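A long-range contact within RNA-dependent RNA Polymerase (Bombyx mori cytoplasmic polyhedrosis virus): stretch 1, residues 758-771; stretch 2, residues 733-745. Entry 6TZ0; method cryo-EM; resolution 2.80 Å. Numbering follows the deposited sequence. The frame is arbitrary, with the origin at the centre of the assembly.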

# COMPACT_ATOMS: atom_id res chain seq x y z
N MET A 758 15.45 1.90 21.10
CA MET A 758 15.87 1.77 19.71
C MET A 758 15.02 2.65 18.80
O MET A 758 15.55 3.28 17.87
CB MET A 758 15.80 0.31 19.26
CG MET A 758 16.43 0.06 17.90
SD MET A 758 16.38 -1.65 17.34
CE MET A 758 14.68 -1.79 16.82
N GLU A 759 13.72 2.75 19.07
CA GLU A 759 12.84 3.64 18.32
C GLU A 759 13.19 5.10 18.55
O GLU A 759 13.20 5.90 17.61
CB GLU A 759 11.39 3.36 18.70
CG GLU A 759 10.37 4.21 17.97
CD GLU A 759 8.95 3.87 18.37
OE1 GLU A 759 8.76 2.98 19.22
OE2 GLU A 759 8.02 4.49 17.82
N LEU A 760 13.50 5.46 19.80
CA LEU A 760 13.88 6.83 20.11
C LEU A 760 15.21 7.19 19.45
O LEU A 760 15.34 8.30 18.91
CB LEU A 760 13.94 7.02 21.63
CG LEU A 760 14.08 8.39 22.31
CD1 LEU A 760 15.52 8.84 22.48
CD2 LEU A 760 13.30 9.44 21.54
N ASN A 761 16.17 6.27 19.44
CA ASN A 761 17.45 6.53 18.79
C ASN A 761 17.30 6.64 17.28
O ASN A 761 17.97 7.46 16.65
CB ASN A 761 18.46 5.44 19.14
CG ASN A 761 18.98 5.56 20.55
OD1 ASN A 761 19.24 6.66 21.03
ND2 ASN A 761 19.15 4.44 21.22
N ALA A 762 16.41 5.85 16.68
CA ALA A 762 16.18 5.96 15.25
C ALA A 762 15.52 7.29 14.89
O ALA A 762 15.87 7.90 13.88
CB ALA A 762 15.33 4.79 14.75
N LEU A 763 14.58 7.76 15.71
CA LEU A 763 13.95 9.05 15.43
C LEU A 763 14.90 10.22 15.65
O LEU A 763 14.86 11.20 14.89
CB LEU A 763 12.71 9.22 16.30
CG LEU A 763 11.51 8.34 15.98
CD1 LEU A 763 10.49 8.46 17.07
CD2 LEU A 763 10.90 8.75 14.67
N ILE A 764 15.76 10.12 16.66
CA ILE A 764 16.79 11.13 16.90
C ILE A 764 17.79 11.16 15.74
O ILE A 764 18.20 12.23 15.29
CB ILE A 764 17.46 10.87 18.26
CG1 ILE A 764 16.52 11.24 19.41
CG2 ILE A 764 18.78 11.57 18.41
CD1 ILE A 764 16.09 12.67 19.41
N ASP A 765 18.16 9.98 15.22
CA ASP A 765 19.05 9.94 14.06
C ASP A 765 18.36 10.44 12.79
O ASP A 765 19.04 10.96 11.90
CB ASP A 765 19.57 8.53 13.86
CG ASP A 765 20.51 8.10 14.97
OD1 ASP A 765 21.16 8.98 15.57
OD2 ASP A 765 20.61 6.88 15.23
N ASP A 766 17.04 10.29 12.69
CA ASP A 766 16.33 10.88 11.56
C ASP A 766 16.25 12.39 11.65
O ASP A 766 16.17 13.06 10.62
CB ASP A 766 14.92 10.31 11.45
CG ASP A 766 14.89 8.86 11.08
OD1 ASP A 766 15.86 8.38 10.46
OD2 ASP A 766 13.89 8.18 11.39
N LEU A 767 16.25 12.95 12.86
CA LEU A 767 16.23 14.40 13.05
C LEU A 767 17.60 15.04 13.09
O LEU A 767 17.77 16.05 13.76
CB LEU A 767 15.51 14.76 14.35
CG LEU A 767 14.00 14.74 14.53
CD1 LEU A 767 13.71 14.93 15.99
CD2 LEU A 767 13.41 15.87 13.73
N LEU A 768 18.60 14.47 12.42
CA LEU A 768 19.97 14.84 12.77
C LEU A 768 20.53 15.92 11.85
O LEU A 768 21.15 16.88 12.32
CB LEU A 768 20.86 13.60 12.76
CG LEU A 768 22.06 13.62 13.71
CD1 LEU A 768 22.39 12.20 14.07
CD2 LEU A 768 23.28 14.29 13.15
N PHE A 769 20.35 15.78 10.53
CA PHE A 769 20.80 16.83 9.63
C PHE A 769 19.71 17.83 9.28
O PHE A 769 20.00 18.85 8.65
CB PHE A 769 21.39 16.30 8.31
CG PHE A 769 22.81 15.80 8.41
CD1 PHE A 769 23.35 15.38 9.61
CD2 PHE A 769 23.66 15.95 7.33
CE1 PHE A 769 24.64 14.97 9.69
CE2 PHE A 769 24.97 15.55 7.40
CZ PHE A 769 25.46 15.06 8.59
N ARG A 770 18.46 17.56 9.64
CA ARG A 770 17.38 18.48 9.37
C ARG A 770 17.13 19.43 10.54
O ARG A 770 16.11 20.11 10.58
CB ARG A 770 16.12 17.71 9.00
CG ARG A 770 15.66 16.71 10.03
CD ARG A 770 14.51 15.91 9.48
NE ARG A 770 14.89 15.01 8.40
CZ ARG A 770 14.02 14.30 7.69
NH1 ARG A 770 12.72 14.38 7.95
NH2 ARG A 770 14.44 13.49 6.73
N VAL A 771 18.07 19.50 11.47
CA VAL A 771 17.93 20.24 12.72
C VAL A 771 19.03 21.29 12.76
O VAL A 771 20.01 21.23 12.02
CB VAL A 771 18.00 19.28 13.93
CG1 VAL A 771 19.43 18.91 14.28
CG2 VAL A 771 17.25 19.79 15.10
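Stretch 2 733-745: WGFADRISLWTRE

Residues 758-766 of stretch 1 are helical, continuing a helix that begins earlier in the chain; Leu-767 is the first residue to leave helical phi/psi (-89/29), although its N still bonds to Leu-763 O at 3.0 Å. Stretch 2, residues 733-745, forms no regular helix and runs beside stretch 1 in the opposite sense: its early residues lie by the loop that follows the helix, and its later ones climb back along the helix. The register shows this, with CA of Arg-770 4.1 Å from CA of Gly-734 and CA of Leu-763 6.9 Å from CA of Leu-741. Together the two stretches bury 633 Å².

At the close end, Arg-770 CB packs 3.6 Å from Gly-734 CA. Glycine makes this approach possible, since an ideal CB there would lie 2.4 Å from Arg-770 CB, a clash. The Arg-770 side chain (chi1 p) extends along stretch 2, where NH1 gives a weak hydrogen bond to Phe-735 O (3.2 Å, 134°) and lies 3.4 Å from Ile-739 CD1. Arg-770 O is 3.3 Å from Ala-736 CB.

Farther along, the contact is apolar. Leu-767 reaches between several partners: its CD2 lies 3.8 Å from Ile-739 CB and 4.0 Å from Ala-736 CB, and its CD1 3.9 Å from Leu-741 CG. Ile-739, pointing toward the helix, also sets CG2 3.8 Å from Leu-763 CD2 and CD1 3.6 Å from Asp-766 CB. Leu-741 points sideways, but its end comes nearer, bringing CD2 to 3.7 Å from Leu-763 CB, 4.1 Å from Ile-764 CD1 and 4.4 Å from Leu-760 CD2.

A salt bridge closes the far end: Glu-759, extended with chi1 and chi2 both t, places OE2 2.8 Å from Arg-744 NH1, at the guanidinium edge and near its plane.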

# COMPACT_ATOMS: atom_id res chain seq x y z
N TRP A 733 17.43 21.63 2.48
CA TRP A 733 16.62 22.16 3.57
C TRP A 733 15.78 21.01 4.11
O TRP A 733 14.78 20.63 3.50
CB TRP A 733 15.72 23.32 3.13
CG TRP A 733 16.41 24.58 2.66
CD1 TRP A 733 17.74 24.78 2.50
CD2 TRP A 733 15.78 25.83 2.35
NE1 TRP A 733 17.98 26.06 2.07
CE2 TRP A 733 16.79 26.73 1.98
CE3 TRP A 733 14.45 26.27 2.34
CZ2 TRP A 733 16.51 28.04 1.60
CZ3 TRP A 733 14.18 27.57 1.97
CH2 TRP A 733 15.21 28.43 1.60
N GLY A 734 16.19 20.45 5.24
CA GLY A 734 15.45 19.35 5.81
C GLY A 734 14.19 19.80 6.53
O GLY A 734 14.04 20.95 6.94
N PHE A 735 13.26 18.85 6.69
CA PHE A 735 11.94 19.11 7.25
C PHE A 735 11.89 18.43 8.62
O PHE A 735 11.53 17.25 8.73
CB PHE A 735 10.82 18.60 6.33
CG PHE A 735 10.71 19.31 5.01
CD1 PHE A 735 11.31 20.54 4.78
CD2 PHE A 735 9.97 18.74 3.98
CE1 PHE A 735 11.20 21.17 3.56
CE2 PHE A 735 9.85 19.37 2.76
CZ PHE A 735 10.46 20.59 2.55
N ALA A 736 12.26 19.17 9.67
CA ALA A 736 12.33 18.59 11.00
C ALA A 736 10.97 18.42 11.65
O ALA A 736 10.85 17.66 12.62
CB ALA A 736 13.20 19.45 11.92
N ASP A 737 9.94 19.09 11.15
CA ASP A 737 8.63 19.01 11.76
C ASP A 737 7.77 17.93 11.12
O ASP A 737 6.55 17.92 11.31
CB ASP A 737 7.95 20.38 11.68
CG ASP A 737 6.94 20.60 12.79
OD1 ASP A 737 6.71 19.66 13.59
OD2 ASP A 737 6.42 21.72 12.90
N ARG A 738 8.38 17.02 10.38
CA ARG A 738 7.71 15.83 9.86
C ARG A 738 8.01 14.60 10.69
O ARG A 738 7.47 13.53 10.40
CB ARG A 738 8.13 15.60 8.41
CG ARG A 738 7.77 16.74 7.50
CD ARG A 738 6.28 16.83 7.36
NE ARG A 738 5.74 15.64 6.74
CZ ARG A 738 5.53 15.51 5.43
NH1 ARG A 738 5.04 14.38 4.95
NH2 ARG A 738 5.80 16.52 4.62
N ILE A 739 8.85 14.74 11.71
CA ILE A 739 9.21 13.65 12.61
C ILE A 739 8.65 13.99 13.98
O ILE A 739 8.98 15.04 14.55
CB ILE A 739 10.72 13.45 12.67
CG1 ILE A 739 11.23 13.05 11.29
CG2 ILE A 739 11.08 12.41 13.72
CD1 ILE A 739 12.69 13.18 11.17
N SER A 740 7.81 13.12 14.52
CA SER A 740 7.14 13.35 15.79
C SER A 740 7.78 12.46 16.84
O SER A 740 7.64 11.23 16.78
CB SER A 740 5.65 13.08 15.69
OG SER A 740 5.01 13.39 16.91
N LEU A 741 8.45 13.07 17.80
CA LEU A 741 9.02 12.33 18.92
C LEU A 741 7.98 11.94 19.96
O LEU A 741 8.33 11.26 20.92
CB LEU A 741 10.11 13.16 19.59
CG LEU A 741 11.36 13.51 18.80
CD1 LEU A 741 12.25 14.43 19.60
CD2 LEU A 741 12.12 12.26 18.41
N TRP A 742 6.72 12.34 19.80
CA TRP A 742 5.77 12.27 20.90
C TRP A 742 4.45 11.59 20.56
O TRP A 742 3.78 11.12 21.49
CB TRP A 742 5.48 13.69 21.43
CG TRP A 742 6.74 14.44 21.76
CD1 TRP A 742 7.28 15.48 21.06
CD2 TRP A 742 7.67 14.14 22.80
NE1 TRP A 742 8.46 15.88 21.63
CE2 TRP A 742 8.72 15.07 22.70
CE3 TRP A 742 7.70 13.19 23.82
CZ2 TRP A 742 9.79 15.07 23.58
CZ3 TRP A 742 8.76 13.19 24.69
CH2 TRP A 742 9.79 14.13 24.57
N THR A 743 4.04 11.53 19.30
CA THR A 743 2.77 10.92 18.92
C THR A 743 3.02 9.68 18.06
O THR A 743 4.13 9.43 17.59
CB THR A 743 1.88 11.92 18.17
OG1 THR A 743 2.52 12.31 16.96
CG2 THR A 743 1.66 13.16 19.01
N ARG A 744 1.95 8.90 17.85
CA ARG A 744 2.02 7.69 17.04
C ARG A 744 0.84 7.60 16.09
O ARG A 744 -0.09 8.41 16.13
CB ARG A 744 2.03 6.42 17.89
CG ARG A 744 3.28 6.20 18.66
CD ARG A 744 3.21 4.91 19.44
NE ARG A 744 3.18 3.75 18.56
CZ ARG A 744 4.28 3.15 18.09
NH1 ARG A 744 5.47 3.61 18.43
NH2 ARG A 744 4.17 2.10 17.29
N GLU A 745 0.89 6.58 15.23
CA GLU A 745 -0.26 6.24 14.40
C GLU A 745 -1.25 5.39 15.17
O GLU A 745 -2.46 5.61 15.09
CB GLU A 745 0.21 5.53 13.13
CG GLU A 745 -0.93 5.11 12.21
CD GLU A 745 -0.45 4.48 10.92
OE1 GLU A 745 0.78 4.34 10.75
OE2 GLU A 745 -1.30 4.13 10.08